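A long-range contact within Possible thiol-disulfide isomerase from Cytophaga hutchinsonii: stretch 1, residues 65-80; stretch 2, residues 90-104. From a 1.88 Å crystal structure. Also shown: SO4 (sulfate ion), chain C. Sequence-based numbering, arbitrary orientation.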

# COMPACT_ATOMS: atom_id res chain seq x y z
N ILE A 65 -5.38 10.92 -1.25
CA ILE A 65 -4.93 9.58 -0.80
C ILE A 65 -4.38 8.80 -1.96
O ILE A 65 -5.05 8.69 -2.99
CB ILE A 65 -6.10 8.81 -0.16
CG1 ILE A 65 -6.65 9.62 1.00
CG2 ILE A 65 -5.66 7.43 0.27
CD1 ILE A 65 -8.01 9.18 1.49
N GLN A 66 -3.14 8.34 -1.85
CA GLN A 66 -2.58 7.42 -2.84
C GLN A 66 -2.48 6.01 -2.22
O GLN A 66 -2.27 5.88 -0.99
CB GLN A 66 -1.20 7.93 -3.36
CG GLN A 66 -0.50 6.99 -4.40
CD GLN A 66 -1.35 6.80 -5.63
OE1 GLN A 66 -2.26 5.97 -5.64
NE2 GLN A 66 -1.09 7.59 -6.67
N VAL A 67 -2.59 4.97 -3.05
CA VAL A 67 -2.24 3.61 -2.61
C VAL A 67 -0.92 3.22 -3.30
O VAL A 67 -0.80 3.27 -4.53
CB VAL A 67 -3.32 2.56 -2.96
CG1 VAL A 67 -2.86 1.13 -2.54
CG2 VAL A 67 -4.69 2.92 -2.31
N TYR A 68 0.06 2.88 -2.46
CA TYR A 68 1.34 2.36 -2.91
C TYR A 68 1.10 0.87 -2.87
O TYR A 68 1.23 0.22 -1.79
CB TYR A 68 2.45 2.82 -1.94
CG TYR A 68 3.86 2.64 -2.49
CD1 TYR A 68 4.43 3.62 -3.31
CD2 TYR A 68 4.62 1.53 -2.13
CE1 TYR A 68 5.74 3.47 -3.81
CE2 TYR A 68 5.95 1.37 -2.62
CZ TYR A 68 6.48 2.34 -3.46
OH TYR A 68 7.77 2.16 -3.93
N ALA A 69 0.65 0.32 -4.02
CA ALA A 69 0.20 -1.05 -4.06
C ALA A 69 1.44 -1.91 -4.37
O ALA A 69 1.86 -2.01 -5.54
CB ALA A 69 -0.92 -1.28 -5.10
N ALA A 70 2.04 -2.42 -3.31
CA ALA A 70 3.36 -3.09 -3.37
C ALA A 70 3.14 -4.60 -3.60
O ALA A 70 2.90 -5.37 -2.67
CB ALA A 70 4.12 -2.84 -2.06
N ASN A 71 3.21 -5.01 -4.87
CA ASN A 71 3.10 -6.40 -5.17
C ASN A 71 4.42 -7.10 -4.78
O ASN A 71 5.50 -6.58 -5.08
CB ASN A 71 2.76 -6.57 -6.64
CG ASN A 71 2.76 -8.00 -7.05
OD1 ASN A 71 3.81 -8.57 -7.36
ND2 ASN A 71 1.56 -8.60 -7.08
N ILE A 72 4.32 -8.22 -4.05
CA ILE A 72 5.51 -8.89 -3.49
C ILE A 72 6.16 -9.94 -4.40
O ILE A 72 7.06 -10.67 -3.96
CB ILE A 72 5.21 -9.47 -2.09
CG1 ILE A 72 4.15 -10.61 -2.16
CG2 ILE A 72 4.74 -8.35 -1.17
CD1 ILE A 72 4.16 -11.54 -0.97
N GLU A 73 5.75 -10.02 -5.67
CA GLU A 73 6.15 -11.18 -6.50
C GLU A 73 7.49 -10.92 -7.14
O GLU A 73 7.89 -9.76 -7.24
CB GLU A 73 5.11 -11.44 -7.60
CG GLU A 73 3.73 -11.84 -7.03
CD GLU A 73 2.71 -12.07 -8.12
OE1 GLU A 73 2.91 -12.96 -8.99
OE2 GLU A 73 1.70 -11.34 -8.13
N ARG A 74 8.16 -11.97 -7.61
CA ARG A 74 9.50 -11.83 -8.17
C ARG A 74 9.55 -11.92 -9.69
O ARG A 74 10.64 -12.04 -10.26
CB ARG A 74 10.46 -12.85 -7.51
CG ARG A 74 10.60 -12.65 -5.99
CD ARG A 74 11.27 -11.26 -5.71
NE ARG A 74 11.38 -10.96 -4.28
CZ ARG A 74 11.80 -9.77 -3.83
NH1 ARG A 74 12.21 -8.84 -4.70
NH2 ARG A 74 11.86 -9.53 -2.52
N LYS A 75 8.37 -11.93 -10.32
CA LYS A 75 8.23 -11.88 -11.78
C LYS A 75 7.11 -10.89 -12.14
O LYS A 75 6.23 -10.62 -11.32
CB LYS A 75 7.86 -13.24 -12.35
CG LYS A 75 8.85 -14.33 -12.07
CD LYS A 75 8.38 -15.68 -12.61
CE LYS A 75 9.34 -16.78 -12.17
NZ LYS A 75 9.33 -17.96 -13.11
N ASP A 76 7.17 -10.33 -13.34
CA ASP A 76 6.15 -9.38 -13.79
C ASP A 76 4.82 -10.00 -14.27
O ASP A 76 3.77 -9.38 -14.17
CB ASP A 76 6.70 -8.57 -14.98
CG ASP A 76 7.81 -7.65 -14.59
OD1 ASP A 76 7.71 -6.96 -13.57
OD2 ASP A 76 8.82 -7.64 -15.33
N GLU A 77 4.88 -11.19 -14.87
CA GLU A 77 3.79 -11.62 -15.72
C GLU A 77 2.41 -11.63 -15.08
O GLU A 77 1.45 -11.06 -15.65
CB GLU A 77 4.10 -12.97 -16.35
CG GLU A 77 3.11 -13.35 -17.43
CD GLU A 77 3.49 -14.64 -18.13
OE1 GLU A 77 2.65 -15.58 -18.18
OE2 GLU A 77 4.65 -14.73 -18.62
N GLU A 78 2.30 -12.33 -13.95
CA GLU A 78 1.01 -12.51 -13.28
C GLU A 78 0.51 -11.21 -12.63
O GLU A 78 -0.70 -10.93 -12.59
CB GLU A 78 1.08 -13.61 -12.22
CG GLU A 78 1.29 -15.00 -12.85
CD GLU A 78 0.26 -15.30 -13.96
OE1 GLU A 78 -0.98 -15.24 -13.69
OE2 GLU A 78 0.68 -15.59 -15.11
N TRP A 79 1.46 -10.43 -12.11
CA TRP A 79 1.17 -9.12 -11.56
C TRP A 79 0.48 -8.24 -12.63
O TRP A 79 -0.59 -7.66 -12.38
CB TRP A 79 2.49 -8.52 -11.11
CG TRP A 79 2.48 -7.10 -10.68
CD1 TRP A 79 1.63 -6.52 -9.74
CD2 TRP A 79 3.38 -6.06 -11.10
NE1 TRP A 79 1.97 -5.18 -9.57
CE2 TRP A 79 3.02 -4.88 -10.41
CE3 TRP A 79 4.46 -6.02 -11.99
CZ2 TRP A 79 3.71 -3.65 -10.57
CZ3 TRP A 79 5.15 -4.79 -12.18
CH2 TRP A 79 4.77 -3.63 -11.46
N LEU A 80 1.09 -8.16 -13.81
CA LEU A 80 0.54 -7.30 -14.86
C LEU A 80 -0.81 -7.83 -15.37
O LEU A 80 -1.74 -7.03 -15.61
CB LEU A 80 1.55 -7.09 -16.01
CG LEU A 80 2.86 -6.40 -15.58
CD1 LEU A 80 3.91 -6.30 -16.68
CD2 LEU A 80 2.52 -5.01 -15.04
N GLY A 90 -5.06 2.31 -12.02
CA GLY A 90 -5.06 3.77 -11.78
C GLY A 90 -4.17 4.22 -10.63
O GLY A 90 -3.64 5.36 -10.65
N TRP A 91 -4.01 3.37 -9.61
CA TRP A 91 -3.21 3.76 -8.45
C TRP A 91 -1.74 3.44 -8.65
O TRP A 91 -1.35 3.01 -9.74
CB TRP A 91 -3.75 3.13 -7.16
CG TRP A 91 -3.77 1.61 -7.08
CD1 TRP A 91 -3.01 0.69 -7.77
CD2 TRP A 91 -4.56 0.86 -6.16
NE1 TRP A 91 -3.31 -0.60 -7.34
CE2 TRP A 91 -4.26 -0.51 -6.35
CE3 TRP A 91 -5.53 1.21 -5.21
CZ2 TRP A 91 -4.90 -1.53 -5.61
CZ3 TRP A 91 -6.14 0.21 -4.46
CH2 TRP A 91 -5.83 -1.15 -4.67
N LEU A 92 -0.92 3.60 -7.61
CA LEU A 92 0.53 3.34 -7.75
C LEU A 92 0.93 1.87 -7.58
O LEU A 92 1.41 1.45 -6.51
CB LEU A 92 1.38 4.28 -6.89
CG LEU A 92 2.90 4.18 -7.03
CD1 LEU A 92 3.33 4.12 -8.53
CD2 LEU A 92 3.53 5.41 -6.34
N ASN A 93 0.70 1.07 -8.64
CA ASN A 93 1.19 -0.30 -8.65
C ASN A 93 2.71 -0.35 -8.79
O ASN A 93 3.26 0.22 -9.75
CB ASN A 93 0.59 -1.07 -9.82
CG ASN A 93 -0.89 -1.32 -9.63
OD1 ASN A 93 -1.29 -2.03 -8.70
ND2 ASN A 93 -1.73 -0.75 -10.53
N VAL A 94 3.36 -1.00 -7.84
CA VAL A 94 4.79 -1.22 -7.90
C VAL A 94 5.15 -2.68 -7.60
O VAL A 94 4.33 -3.43 -7.02
CB VAL A 94 5.61 -0.27 -6.95
CG1 VAL A 94 5.49 1.19 -7.39
CG2 VAL A 94 5.18 -0.42 -5.46
N ARG A 95 6.36 -3.06 -8.01
CA ARG A 95 6.89 -4.39 -7.70
C ARG A 95 8.38 -4.18 -7.43
O ARG A 95 8.96 -3.18 -7.91
CB ARG A 95 6.67 -5.36 -8.89
CG ARG A 95 6.78 -6.84 -8.49
CD ARG A 95 6.60 -7.82 -9.70
NE ARG A 95 7.63 -7.68 -10.76
CZ ARG A 95 8.89 -8.11 -10.65
NH1 ARG A 95 9.73 -7.93 -11.64
NH2 ARG A 95 9.34 -8.66 -9.53
N ASP A 96 9.03 -5.12 -6.74
CA ASP A 96 10.47 -5.03 -6.47
C ASP A 96 11.36 -5.58 -7.57
O ASP A 96 12.19 -6.47 -7.35
CB ASP A 96 10.74 -5.66 -5.09
CG ASP A 96 12.16 -5.37 -4.59
OD1 ASP A 96 12.70 -4.26 -4.83
OD2 ASP A 96 12.75 -6.27 -3.99
N SER A 97 11.24 -5.00 -8.77
CA SER A 97 11.89 -5.55 -9.94
C SER A 97 13.40 -5.35 -9.89
O SER A 97 14.15 -6.03 -10.60
CB SER A 97 11.34 -4.92 -11.26
OG SER A 97 11.81 -3.61 -11.46
N LYS A 98 13.86 -4.39 -9.08
CA LYS A 98 15.30 -4.19 -8.96
C LYS A 98 15.88 -4.72 -7.66
O LYS A 98 17.02 -4.36 -7.29
CB LYS A 98 15.63 -2.71 -9.12
CG LYS A 98 15.24 -2.18 -10.46
CD LYS A 98 16.40 -2.22 -11.39
CE LYS A 98 16.02 -1.54 -12.69
NZ LYS A 98 17.13 -0.73 -13.24
N ASN A 99 15.13 -5.58 -6.99
CA ASN A 99 15.63 -6.33 -5.85
C ASN A 99 16.23 -5.49 -4.72
O ASN A 99 17.42 -5.65 -4.37
CB ASN A 99 16.71 -7.29 -6.35
CG ASN A 99 16.21 -8.12 -7.45
OD1 ASN A 99 16.51 -7.86 -8.63
ND2 ASN A 99 15.36 -9.09 -7.10
N HIS A 100 15.42 -4.61 -4.15
CA HIS A 100 15.89 -3.78 -3.06
C HIS A 100 15.13 -4.08 -1.79
O HIS A 100 15.39 -3.48 -0.76
CB HIS A 100 15.76 -2.31 -3.41
CG HIS A 100 16.60 -1.90 -4.58
ND1 HIS A 100 17.96 -2.16 -4.65
CD2 HIS A 100 16.28 -1.30 -5.75
CE1 HIS A 100 18.43 -1.72 -5.80
NE2 HIS A 100 17.44 -1.18 -6.48
N THR A 101 14.16 -4.98 -1.86
CA THR A 101 13.26 -5.11 -0.73
C THR A 101 13.18 -6.51 -0.20
O THR A 101 12.89 -7.48 -0.91
CB THR A 101 11.81 -4.66 -1.03
OG1 THR A 101 11.80 -3.46 -1.84
CG2 THR A 101 11.03 -4.50 0.28
N ASP A 102 13.45 -6.61 1.07
CA ASP A 102 13.34 -7.86 1.73
C ASP A 102 12.01 -7.85 2.49
O ASP A 102 11.96 -7.22 3.55
CB ASP A 102 14.49 -7.91 2.72
CG ASP A 102 14.68 -9.28 3.29
OD1 ASP A 102 15.86 -9.62 3.61
OD2 ASP A 102 13.66 -10.01 3.41
N PHE A 103 10.93 -8.46 1.97
CA PHE A 103 9.58 -8.19 2.55
C PHE A 103 9.43 -8.79 3.95
O PHE A 103 8.72 -8.24 4.81
CB PHE A 103 8.44 -8.63 1.64
CG PHE A 103 8.38 -7.86 0.35
CD1 PHE A 103 7.84 -6.60 0.32
CD2 PHE A 103 8.83 -8.43 -0.83
CE1 PHE A 103 7.78 -5.84 -0.86
CE2 PHE A 103 8.77 -7.70 -2.01
CZ PHE A 103 8.24 -6.42 -2.04
N LYS A 104 10.12 -9.89 4.17
CA LYS A 104 10.15 -10.51 5.49
C LYS A 104 10.98 -9.78 6.53
O LYS A 104 10.48 -9.49 7.61
CB LYS A 104 10.60 -11.95 5.39
CG LYS A 104 9.44 -12.91 5.53
CD LYS A 104 9.06 -13.45 4.18
CE LYS A 104 9.02 -14.96 4.28
NZ LYS A 104 8.72 -15.51 2.95
S SO4 C . 8.41 -12.29 -15.99
O1 SO4 C . 7.04 -12.70 -15.70
O2 SO4 C . 8.43 -11.58 -17.26
O3 SO4 C . 9.00 -11.43 -14.96
O4 SO4 C . 9.23 -13.50 -16.11
O HOH W 1 -2.58 7.42 -9.21
O HOH W 2 0.80 -3.60 -7.46
O HOH W 3 8.03 -7.40 -5.47

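Apolar side chains from two parallel neighbouring strands, residues 65-71 and 92-95, form the centre of this contact, which buries 1085 Å² in all. Tyr68, Ala70, Leu92 and Val94 share one face of the sheet. There Val94 sets its CG2 over the ring of Tyr68, 3.4 Å from Tyr68 CE2, in a CH-pi contact, and Leu92 CD2 lies 3.6 Å from Tyr68 CD1. Ala69 and Asn93 occupy the other face, where the methyl of Ala69 packs against the Trp91 indole: Ala69 CB is 3.3 Å from Trp91 NE1. The six-membered ring of the same indole receives Val67 CG1 over its face, and Val67 CB approaches Trp91 CE3 to 3.4 Å. Trp91 NE1 spends its proton within its own stretch, on Asn93 OD1 at 2.8 Å.

Backbone bonds hold these side chains in register. Ala69 N donates to Leu92 O (2.8 Å), Val94 N to Ala69 O (2.9 Å, almost perfectly straight) and Asn71 N to Val94 O (2.9 Å), so Ala69 bonds to the two residues flanking its partner Asn93, and Val94 to the two flanking Ala70, as in a parallel ladder. Toward the start of the ladder the bonding loosens: Leu92 N makes only weak bonds, to Val67 O at 3.1 Å and to Gln66 OE1 at 3.4 Å. A water ties Ala69 O, Asn93 OD1 and Trp79 NE1 together, accepting from the indole and donating to the two oxygens.

Beyond the strands, two further aromatic rings extend the packing. Arg95 CB sits over the six-membered ring of Trp79, 3.6 Å from its centroid, while Ile72 CG2 lies almost on the normal of the Phe103 ring, 3.8 Å from its centroid.

At the polar edge, two arginines reach across in opposite senses. Arg95, from stretch 2, forms a salt bridge with Asp76, its NE and NH1 donating to Asp76 OD1 at 2.9 and 3.0 Å, and its NH2 donates to Glu73 O at 2.9 Å; charge and a backbone carbonyl thus fix one guanidinium. Arg74 starts with its CA-to-CB bond pointing away, yet its end returns to stretch 2: NH1 makes a salt bridge with Asp96 OD2 (2.7 Å), NH2 donates to Thr101 O (2.8 Å), and Phe103 CE2 lies over one face of the guanidinium. Asp96 also accepts from Thr101 N through OD2 (2.9 Å) and from His100 N through OD1 (2.8 Å), steadying the loop that Arg74 grips.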